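Local coordinates for protein lectin (Trichosanthes anguina, PDB 4HR6) that probably binds carbohydrate, as a three-chain, nontoxic seed lectin homologous to the type II ribosome-inactivating proteins, at residues B[189-192]-B[193-197]; B[182-185]-B[186-190]; B[121-124]-B[125-129]; B[108-111]-B[112-116]. All blocks are in the same frame, centred on the assembly; numbering follows the deposited sequence.

All four contacts are local and largely buried, but they lie at different depths. Contact 4, on helix 103-119, is nearest the chain's centre, at about 4 Å between centres. Contact 3, on the next helix, 121-132, packs against contact 4. Contacts 1 and 2 share P189 and I190 and lie farther out, contact 2 at the start and contact 1 at the end of helix 189-192. Contact 4 is mostly apolar, with a pi-type turn. Contact 3 is regular helix with polar ends reaching other chains. Contact 2 leads from strand 180-185 into the helix beside a neighbouring chain. Contact 1 leaves that helix and bonds to the start of helix 121-132.

Contact 1 of 4, residues B[189-192]-B[193-197]; sequences PIIL and ANVAL
The carbonyl oxygen of I191 is gripped by two backbone N-H groups, N194 N and V195 N. This is the C-terminal end of the short helix 189-192, in the part of the ribosome-inactivating fold that follows the hairpin of strands 166-174 and 180-185. The two donors reach I191 O differently. N194 N comes from above the carbonyl plane, 61° out of it. V195 N gives the straighter bond, with an N-H...O angle of 167°. One residue earlier, A193 N donates to P189 O at 2.8 Å as the last helical turn closes. A193 is the first residue to leave helical geometry.

The N194 side chain turns back over the helix end. Its CG is anti to the backbone N (chi1 -169°), which lets ND2 donate to I190 O at 3.2 Å. That oxygen lies in the plane of the amide. The other amide atom, OD1, accepts from F122 N, so one flat group joins the end of helix 189-192 to the start of helix 121-132. R121 also bonds to the N194 backbone.

V195 adds a looser apolar touch, CG2 to I191 CG2 at 4.5 Å. Y264 of a neighbouring chain packs on I190 and N194. A water bridges the exit by donating to L192 O and to V195 O, each at 2.7 Å.

Contact 2 of 4, residues B[182-185]-B[186-190]; sequences EVDS and IYYPI
The side chains of V183 and Y188 run past one another head to tail. V183 CG1 comes to Y188 CD1 at 3.8 Å, obliquely to the ring. S185 meets the same ring at its edge, with OG near the ring plane and 3.2 Å from Y188 CE1. D184 approaches from the phenol end. Its carboxylate and the Y188 ring are turned 59° apart, and D184 OD2 stays 3.7 Å from Y188 OH. Both groups have partners on a neighbouring chain. D184 forms a salt bridge with R8 of that chain and accepts from its N133 N, while Y188 OH bonds to its Y134 N.

S185 closes the turn between strand 180-185 and helix 189-192. Its OG accepts from Y187 N, two residues on, at 3.3 Å, which makes an ST turn. OG sits between the backbone N and the carbonyl carbon of S185 (chi1 73°), a torsion that turns OG toward Y187 N. It also bonds to V131 O of the neighbouring chain. After this turn, Y188 is the N-cap residue of helix 189-192.

The Y187 ring is covered on one face by I186: CG1 lies over its centre, 3.7 Å above the plane. Y187 OH bonds to Q164 O. S185 OG comes to Y187 CD1 at 3.6 Å, obliquely to that ring. Further on, the end of I190 comes near the strand, where I190 CD1 meets V183 CG2 at 4.2 Å.

Contact 3 of 4, residues B[121-124]-B[125-129]; sequences RFIE and QSVAY
F122 O holds two hydrogen bonds from one residue, S126. The hydroxyl S126 OG donates to it at 2.8 Å and the backbone S126 N at 3.0 Å. The two donors reach the carbonyl from opposite faces of its plane. OG is put there by a first torsion that sets it anti to the S126 carbonyl carbon (chi1 -57°), pointing back toward the preceding turn. This serine-to-carbonyl bond satisfies a buried hydroxyl within its own helix.

The other backbone bonds are those of a regular alpha helix. Q125 N donates to R121 O at 2.9 Å, V127 N to I123 O and A128 N to E124 O.

Two contacts involve ring faces. S126 OG lies above one face of the F122 ring, offset toward the rim. Q125 NE2 sits 3.8 Å above the Y129 ring, over its centre. The same nitrogen bonds to D147 of a neighbouring chain. Apolar contact is lighter: I123 CG2 meets V127 CG2 at 4.4 Å along one side of the helix.

The charged ends reach other chains. R121 NH2 bonds to A221 O of the same neighbouring chain as D147. E124 forms a salt bridge with R21 of a second neighbouring chain.

Helix 121-132 thus runs between subunits and the chain's own core. F122 stacks on Y264 of the neighbouring chain that carries D147 and also touches helix 141-159. I123 packs on A117 and V127 on M113 of helix 103-119.

Contact 4 of 4, residues B[108-111]-B[112-116]; sequences LVII and QMVLE
The amide of Q112 lies alongside the L108 carbonyl at the end of an extended chain. Q112 OE1 and L108 O are 3.3 Å apart; both are acceptors, so no bond joins them. The amide's polar partner is E147, which accepts from Q112 NE2. At the carboxylate of E116, I111 CG2 lies 4.3 Å from E116 OE2, and the same oxygen forms a salt bridge with K119.

All this lies on helix 103-119, a central helix of the ribosome-inactivating fold. By sequence, E116 probably occupies the place of the catalytic glutamate of active relatives, with K119 where they carry arginine.

The helix widens here into a pi-type turn. E116 N, five residues on, donates to I111 O at 3.0 Å with an N-H...O angle of 163°. L115 N reaches the same oxygen at a more bent 132°. A third approach, from V114 N, is weak.

The apolar faces pack on other helices: I110 on helix 85-96, I111 and L108 on helix 67-74. The V109 and M113 side chains run alongside each other in the same direction. M113 SD rests 3.7 Å from V109 CG1.

Contact 1 of 4, residues B[189-192]-B[193-197]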
loop_
_atom_site.group_PDB
_atom_site.type_symbol
_atom_site.label_atom_id
_atom_site.label_comp_id
_atom_site.label_asym_id
_atom_site.label_seq_id
_atom_site.Cartn_x
_atom_site.Cartn_y
_atom_site.Cartn_z
ATOM N N PRO B 189 0.329 -3.688 3.964
ATOM C CA PRO B 189 -0.313 -3.517 2.659
ATOM C C PRO B 189 -0.755 -2.083 2.405
ATOM O O PRO B 189 -0.760 -1.633 1.249
ATOM C CB PRO B 189 -1.520 -4.479 2.708
ATOM C CG PRO B 189 -1.638 -4.934 4.113
ATOM C CD PRO B 189 -0.304 -4.754 4.763
ATOM N N ILE B 190 -1.072 -1.350 3.472
ATOM C CA ILE B 190 -1.497 0.035 3.308
ATOM C C ILE B 190 -0.354 0.966 2.882
ATOM O O ILE B 190 -0.572 2.145 2.651
ATOM C CB ILE B 190 -2.224 0.581 4.542
ATOM C CG1 ILE B 190 -1.266 0.858 5.700
ATOM C CG2 ILE B 190 -3.313 -0.385 4.978
ATOM C CD1 ILE B 190 -1.981 1.418 6.909
ATOM N N ILE B 191 0.854 0.427 2.753
ATOM C CA ILE B 191 1.891 1.120 2.059
ATOM C C ILE B 191 2.123 0.482 0.712
ATOM O O ILE B 191 1.920 1.111 -0.321
ATOM C CB ILE B 191 3.212 1.130 2.862
ATOM C CG1 ILE B 191 3.014 1.852 4.200
ATOM C CG2 ILE B 191 4.312 1.777 2.045
ATOM C CD1 ILE B 191 2.569 3.295 4.100
ATOM N N LEU B 192 2.548 -0.772 0.741
ATOM C CA LEU B 192 3.046 -1.458 -0.421
ATOM C C LEU B 192 2.002 -1.627 -1.525
ATOM O O LEU B 192 2.334 -1.554 -2.701
ATOM C CB LEU B 192 3.568 -2.838 0.007
ATOM C CG LEU B 192 4.368 -3.584 -1.058
ATOM C CD1 LEU B 192 5.569 -2.744 -1.460
ATOM C CD2 LEU B 192 4.809 -4.958 -0.577
ATOM N N ALA B 193 0.752 -1.856 -1.155
ATOM C CA ALA B 193 -0.312 -2.050 -2.148
ATOM C C ALA B 193 -1.137 -0.797 -2.382
ATOM O O ALA B 193 -2.158 -0.859 -3.055
ATOM C CB ALA B 193 -1.237 -3.194 -1.721
ATOM N N ASN B 194 -0.698 0.339 -1.844
ATOM C CA ASN B 194 -1.490 1.557 -1.874
ATOM C C ASN B 194 -0.785 2.673 -2.672
ATOM O O ASN B 194 -1.354 3.240 -3.606
ATOM C CB ASN B 194 -1.768 1.946 -0.435
ATOM C CG ASN B 194 -2.798 3.035 -0.299
ATOM O OD1 ASN B 194 -3.448 3.439 -1.260
ATOM N ND2 ASN B 194 -2.950 3.518 0.918
ATOM N N VAL B 195 0.470 2.954 -2.311
ATOM C CA VAL B 195 1.257 3.962 -2.973
ATOM C C VAL B 195 1.542 3.536 -4.395
ATOM O O VAL B 195 2.192 2.526 -4.616
ATOM C CB VAL B 195 2.611 4.208 -2.249
ATOM C CG1 VAL B 195 3.387 5.298 -2.961
ATOM C CG2 VAL B 195 2.387 4.602 -0.810
ATOM N N ALA B 196 1.084 4.312 -5.366
ATOM C CA ALA B 196 1.252 3.929 -6.769
ATOM C C ALA B 196 2.321 4.731 -7.446
ATOM O O ALA B 196 2.830 4.302 -8.466
ATOM C CB ALA B 196 -0.069 4.048 -7.539
ATOM N N LEU B 197 2.654 5.903 -6.891
ATOM C CA LEU B 197 3.714 6.753 -7.420
ATOM C C LEU B 197 4.487 7.327 -6.252
ATOM O O LEU B 197 3.889 7.692 -5.250
ATOM C CB LEU B 197 3.129 7.910 -8.219
ATOM C CG LEU B 197 2.500 7.612 -9.574
ATOM C CD1 LEU B 197 1.881 8.885 -10.134
ATOM C CD2 LEU B 197 3.479 7.017 -10.564
HETATM O O HOH W 1 1.400 -0.046 -4.755
#

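Contact 2 of 4, residues B[182-185]-B[186-190]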
loop_
_atom_site.group_PDB
_atom_site.type_symbol
_atom_site.label_atom_id
_atom_site.label_comp_id
_atom_site.label_asym_id
_atom_site.label_seq_id
_atom_site.Cartn_x
_atom_site.Cartn_y
_atom_site.Cartn_z
ATOM N N GLU B 182 0.429 3.426 13.306
ATOM C CA GLU B 182 1.812 3.855 13.150
ATOM C C GLU B 182 2.578 2.828 12.325
ATOM O O GLU B 182 2.733 1.689 12.731
ATOM C CB GLU B 182 2.463 4.027 14.518
ATOM C CG GLU B 182 1.788 5.068 15.396
ATOM C CD GLU B 182 2.298 5.076 16.833
ATOM O OE1 GLU B 182 3.291 4.374 17.138
ATOM O OE2 GLU B 182 1.694 5.791 17.666
ATOM N N VAL B 183 3.041 3.242 11.157
ATOM C CA VAL B 183 3.741 2.374 10.229
ATOM C C VAL B 183 5.245 2.701 10.261
ATOM O O VAL B 183 5.648 3.862 10.113
ATOM C CB VAL B 183 3.187 2.591 8.802
ATOM C CG1 VAL B 183 3.919 1.735 7.794
ATOM C CG2 VAL B 183 1.702 2.311 8.778
ATOM N N ASP B 184 6.066 1.672 10.426
ATOM C CA ASP B 184 7.506 1.846 10.552
ATOM C C ASP B 184 8.290 0.938 9.619
ATOM O O ASP B 184 9.486 0.763 9.797
ATOM C CB ASP B 184 7.921 1.622 12.010
ATOM C CG ASP B 184 7.811 0.170 12.440
ATOM O OD1 ASP B 184 8.727 -0.298 13.156
ATOM O OD2 ASP B 184 6.829 -0.507 12.044
ATOM N N SER B 185 7.620 0.374 8.606
ATOM C CA SER B 185 8.278 -0.499 7.637
ATOM C C SER B 185 7.427 -0.618 6.393
ATOM O O SER B 185 6.280 -0.206 6.383
ATOM C CB SER B 185 8.502 -1.902 8.227
ATOM O OG SER B 185 7.281 -2.613 8.301
ATOM N N ILE B 186 7.983 -1.208 5.351
ATOM C CA ILE B 186 7.212 -1.455 4.147
ATOM C C ILE B 186 6.256 -2.654 4.229
ATOM O O ILE B 186 5.478 -2.859 3.314
ATOM C CB ILE B 186 8.107 -1.736 2.948
ATOM C CG1 ILE B 186 9.078 -2.869 3.280
ATOM C CG2 ILE B 186 8.813 -0.468 2.513
ATOM C CD1 ILE B 186 9.428 -3.687 2.071
ATOM N N TYR B 187 6.319 -3.438 5.307
ATOM C CA TYR B 187 5.646 -4.734 5.350
ATOM C C TYR B 187 4.205 -4.558 5.775
ATOM O O TYR B 187 3.690 -5.354 6.548
ATOM C CB TYR B 187 6.404 -5.703 6.285
ATOM C CG TYR B 187 7.827 -5.865 5.841
ATOM C CD1 TYR B 187 8.877 -5.351 6.584
ATOM C CD2 TYR B 187 8.113 -6.456 4.642
ATOM C CE1 TYR B 187 10.186 -5.469 6.160
ATOM C CE2 TYR B 187 9.415 -6.571 4.200
ATOM C CZ TYR B 187 10.441 -6.081 4.977
ATOM O OH TYR B 187 11.724 -6.197 4.527
ATOM N N TYR B 188 3.572 -3.490 5.288
ATOM C CA TYR B 188 2.160 -3.225 5.529
ATOM C C TYR B 188 1.469 -3.012 4.183
ATOM O O TYR B 188 1.975 -2.265 3.332
ATOM C CB TYR B 188 1.977 -2.001 6.407
ATOM C CG TYR B 188 2.472 -2.194 7.815
ATOM C CD1 TYR B 188 3.816 -2.017 8.124
ATOM C CD2 TYR B 188 1.601 -2.544 8.842
ATOM C CE1 TYR B 188 4.283 -2.189 9.410
ATOM C CE2 TYR B 188 2.061 -2.731 10.131
ATOM C CZ TYR B 188 3.409 -2.548 10.412
ATOM O OH TYR B 188 3.905 -2.716 11.689
ATOM N N PRO B 189 0.329 -3.688 3.964
ATOM C CA PRO B 189 -0.313 -3.517 2.659
ATOM C C PRO B 189 -0.755 -2.083 2.405
ATOM O O PRO B 189 -0.760 -1.633 1.249
ATOM C CB PRO B 189 -1.520 -4.479 2.708
ATOM C CG PRO B 189 -1.638 -4.934 4.113
ATOM C CD PRO B 189 -0.304 -4.754 4.763
ATOM N N ILE B 190 -1.072 -1.350 3.472
ATOM C CA ILE B 190 -1.497 0.035 3.308
ATOM C C ILE B 190 -0.354 0.966 2.882
ATOM O O ILE B 190 -0.572 2.145 2.651
ATOM C CB ILE B 190 -2.224 0.581 4.542
ATOM C CG1 ILE B 190 -1.266 0.858 5.700
ATOM C CG2 ILE B 190 -3.313 -0.385 4.978
ATOM C CD1 ILE B 190 -1.981 1.418 6.909
#

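Contact 3 of 4, residues B[121-124]-B[125-129]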
loop_
_atom_site.group_PDB
_atom_site.type_symbol
_atom_site.label_atom_id
_atom_site.label_comp_id
_atom_site.label_asym_id
_atom_site.label_seq_id
_atom_site.Cartn_x
_atom_site.Cartn_y
_atom_site.Cartn_z
ATOM N N ARG B 121 -3.953 4.147 -4.413
ATOM C CA ARG B 121 -5.052 3.237 -4.751
ATOM C C ARG B 121 -6.269 3.428 -3.847
ATOM O O ARG B 121 -7.393 3.436 -4.323
ATOM C CB ARG B 121 -4.573 1.783 -4.714
ATOM C CG ARG B 121 -3.584 1.426 -5.828
ATOM C CD ARG B 121 -3.666 -0.068 -6.195
ATOM N NE ARG B 121 -2.842 -0.384 -7.357
ATOM C CZ ARG B 121 -1.535 -0.675 -7.327
ATOM N NH1 ARG B 121 -0.859 -0.724 -6.178
ATOM N NH2 ARG B 121 -0.891 -0.935 -8.465
ATOM N N PHE B 122 -6.052 3.675 -2.563
ATOM C CA PHE B 122 -7.158 3.899 -1.633
ATOM C C PHE B 122 -8.023 5.103 -2.024
ATOM O O PHE B 122 -9.261 5.074 -1.886
ATOM C CB PHE B 122 -6.626 4.075 -0.212
ATOM C CG PHE B 122 -7.693 4.253 0.807
ATOM C CD1 PHE B 122 -8.438 3.169 1.235
ATOM C CD2 PHE B 122 -7.976 5.498 1.327
ATOM C CE1 PHE B 122 -9.445 3.326 2.177
ATOM C CE2 PHE B 122 -8.982 5.667 2.263
ATOM C CZ PHE B 122 -9.713 4.573 2.698
ATOM N N ILE B 123 -7.377 6.150 -2.539
ATOM C CA ILE B 123 -8.095 7.354 -2.934
ATOM C C ILE B 123 -8.749 7.136 -4.289
ATOM O O ILE B 123 -9.882 7.496 -4.494
ATOM C CB ILE B 123 -7.184 8.613 -2.938
ATOM C CG1 ILE B 123 -6.706 8.897 -1.522
ATOM C CG2 ILE B 123 -7.940 9.831 -3.466
ATOM C CD1 ILE B 123 -5.658 9.992 -1.446
ATOM N N GLU B 124 -8.032 6.543 -5.207
ATOM C CA GLU B 124 -8.629 6.132 -6.465
ATOM C C GLU B 124 -9.939 5.343 -6.246
ATOM O O GLU B 124 -10.962 5.634 -6.876
ATOM C CB GLU B 124 -7.646 5.277 -7.235
ATOM C CG GLU B 124 -8.135 4.849 -8.611
ATOM C CD GLU B 124 -7.312 3.718 -9.190
ATOM O OE1 GLU B 124 -7.534 3.360 -10.371
ATOM O OE2 GLU B 124 -6.426 3.208 -8.476
ATOM N N GLN B 125 -9.887 4.351 -5.359
ATOM C CA GLN B 125 -11.032 3.484 -5.103
ATOM C C GLN B 125 -12.165 4.242 -4.429
ATOM O O GLN B 125 -13.315 4.053 -4.778
ATOM C CB GLN B 125 -10.648 2.240 -4.281
ATOM C CG GLN B 125 -11.764 1.187 -4.189
ATOM C CD GLN B 125 -12.214 0.684 -5.552
ATOM O OE1 GLN B 125 -11.420 0.168 -6.315
ATOM N NE2 GLN B 125 -13.486 0.862 -5.870
ATOM N N SER B 126 -11.852 5.112 -3.478
ATOM C CA SER B 126 -12.881 5.947 -2.895
ATOM C C SER B 126 -13.592 6.779 -3.958
ATOM O O SER B 126 -14.830 6.839 -3.983
ATOM C CB SER B 126 -12.309 6.852 -1.821
ATOM O OG SER B 126 -11.666 6.086 -0.830
ATOM N N VAL B 127 -12.824 7.380 -4.860
ATOM C CA VAL B 127 -13.427 8.193 -5.907
ATOM C C VAL B 127 -14.258 7.346 -6.878
ATOM O O VAL B 127 -15.367 7.750 -7.243
ATOM C CB VAL B 127 -12.392 9.054 -6.649
ATOM C CG1 VAL B 127 -13.023 9.780 -7.837
ATOM C CG2 VAL B 127 -11.761 10.057 -5.687
ATOM N N ALA B 128 -13.738 6.184 -7.282
ATOM C CA ALA B 128 -14.462 5.292 -8.188
ATOM C C ALA B 128 -15.864 4.956 -7.666
ATOM O O ALA B 128 -16.818 4.973 -8.421
ATOM C CB ALA B 128 -13.678 4.023 -8.441
ATOM N N TYR B 129 -15.987 4.688 -6.372
ATOM C CA TYR B 129 -17.291 4.447 -5.772
ATOM C C TYR B 129 -18.275 5.593 -5.975
ATOM O O TYR B 129 -19.481 5.335 -6.110
ATOM C CB TYR B 129 -17.178 4.196 -4.271
ATOM C CG TYR B 129 -16.776 2.785 -3.869
ATOM C CD1 TYR B 129 -17.359 1.657 -4.462
ATOM C CD2 TYR B 129 -15.848 2.585 -2.848
ATOM C CE1 TYR B 129 -16.995 0.372 -4.065
ATOM C CE2 TYR B 129 -15.483 1.313 -2.443
ATOM C CZ TYR B 129 -16.052 0.208 -3.054
ATOM O OH TYR B 129 -15.661 -1.046 -2.627
#

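Contact 4 of 4, residues B[108-111]-B[112-116]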
loop_
_atom_site.group_PDB
_atom_site.type_symbol
_atom_site.label_atom_id
_atom_site.label_comp_id
_atom_site.label_asym_id
_atom_site.label_seq_id
_atom_site.Cartn_x
_atom_site.Cartn_y
_atom_site.Cartn_z
ATOM N N LEU B 108 -9.204 22.381 -5.026
ATOM C CA LEU B 108 -9.227 21.326 -4.005
ATOM C C LEU B 108 -9.932 20.040 -4.486
ATOM O O LEU B 108 -9.433 18.920 -4.294
ATOM C CB LEU B 108 -9.893 21.866 -2.756
ATOM C CG LEU B 108 -9.082 22.214 -1.504
ATOM C CD1 LEU B 108 -7.591 22.206 -1.685
ATOM C CD2 LEU B 108 -9.567 23.529 -0.895
ATOM N N VAL B 109 -11.057 20.205 -5.166
ATOM C CA VAL B 109 -11.758 19.071 -5.740
ATOM C C VAL B 109 -10.918 18.363 -6.800
ATOM O O VAL B 109 -10.720 17.139 -6.763
ATOM C CB VAL B 109 -13.106 19.513 -6.342
ATOM C CG1 VAL B 109 -13.779 18.358 -7.045
ATOM C CG2 VAL B 109 -14.026 20.073 -5.255
ATOM N N ILE B 110 -10.418 19.146 -7.754
ATOM C CA ILE B 110 -9.742 18.605 -8.913
ATOM C C ILE B 110 -8.422 17.939 -8.515
ATOM O O ILE B 110 -8.126 16.837 -8.955
ATOM C CB ILE B 110 -9.511 19.700 -9.971
ATOM C CG1 ILE B 110 -10.831 20.058 -10.642
ATOM C CG2 ILE B 110 -8.519 19.229 -11.021
ATOM C CD1 ILE B 110 -10.855 21.437 -11.245
ATOM N N ILE B 111 -7.641 18.608 -7.680
ATOM C CA ILE B 111 -6.355 18.086 -7.270
ATOM C C ILE B 111 -6.549 16.729 -6.579
ATOM O O ILE B 111 -5.875 15.759 -6.903
ATOM C CB ILE B 111 -5.597 19.117 -6.383
ATOM C CG1 ILE B 111 -5.123 20.284 -7.261
ATOM C CG2 ILE B 111 -4.411 18.492 -5.671
ATOM C CD1 ILE B 111 -4.592 21.457 -6.480
ATOM N N GLN B 112 -7.501 16.653 -5.663
ATOM C CA GLN B 112 -7.724 15.405 -4.944
ATOM C C GLN B 112 -8.210 14.290 -5.850
ATOM O O GLN B 112 -7.698 13.181 -5.795
ATOM C CB GLN B 112 -8.676 15.621 -3.791
ATOM C CG GLN B 112 -8.046 16.435 -2.690
ATOM C CD GLN B 112 -8.943 16.543 -1.499
ATOM O OE1 GLN B 112 -9.864 17.362 -1.468
ATOM N NE2 GLN B 112 -8.686 15.719 -0.506
ATOM N N MET B 113 -9.168 14.599 -6.713
ATOM C CA MET B 113 -9.793 13.587 -7.549
ATOM C C MET B 113 -8.928 13.153 -8.716
ATOM O O MET B 113 -9.186 12.091 -9.301
ATOM C CB MET B 113 -11.128 14.073 -8.067
ATOM C CG MET B 113 -12.198 14.129 -7.000
ATOM S SD MET B 113 -13.810 14.660 -7.615
ATOM C CE MET B 113 -14.290 13.233 -8.597
ATOM N N VAL B 114 -7.890 13.927 -9.047
ATOM C CA VAL B 114 -7.006 13.559 -10.153
ATOM C C VAL B 114 -5.588 13.227 -9.672
ATOM O O VAL B 114 -5.086 12.122 -9.906
ATOM C CB VAL B 114 -6.953 14.679 -11.215
ATOM C CG1 VAL B 114 -5.974 14.314 -12.309
ATOM C CG2 VAL B 114 -8.337 14.906 -11.811
ATOM N N LEU B 115 -4.936 14.162 -8.982
ATOM C CA LEU B 115 -3.548 13.957 -8.638
ATOM C C LEU B 115 -3.417 13.039 -7.434
ATOM O O LEU B 115 -2.607 12.136 -7.443
ATOM C CB LEU B 115 -2.827 15.285 -8.384
ATOM C CG LEU B 115 -2.748 16.279 -9.538
ATOM C CD1 LEU B 115 -1.948 17.512 -9.116
ATOM C CD2 LEU B 115 -2.104 15.625 -10.742
ATOM N N GLU B 116 -4.199 13.275 -6.390
ATOM C CA GLU B 116 -4.063 12.479 -5.181
ATOM C C GLU B 116 -4.556 11.039 -5.404
ATOM O O GLU B 116 -3.990 10.083 -4.868
ATOM C CB GLU B 116 -4.774 13.166 -4.019
ATOM C CG GLU B 116 -4.290 14.585 -3.728
ATOM C CD GLU B 116 -2.824 14.642 -3.410
ATOM O OE1 GLU B 116 -2.439 14.097 -2.366
ATOM O OE2 GLU B 116 -2.041 15.200 -4.216
#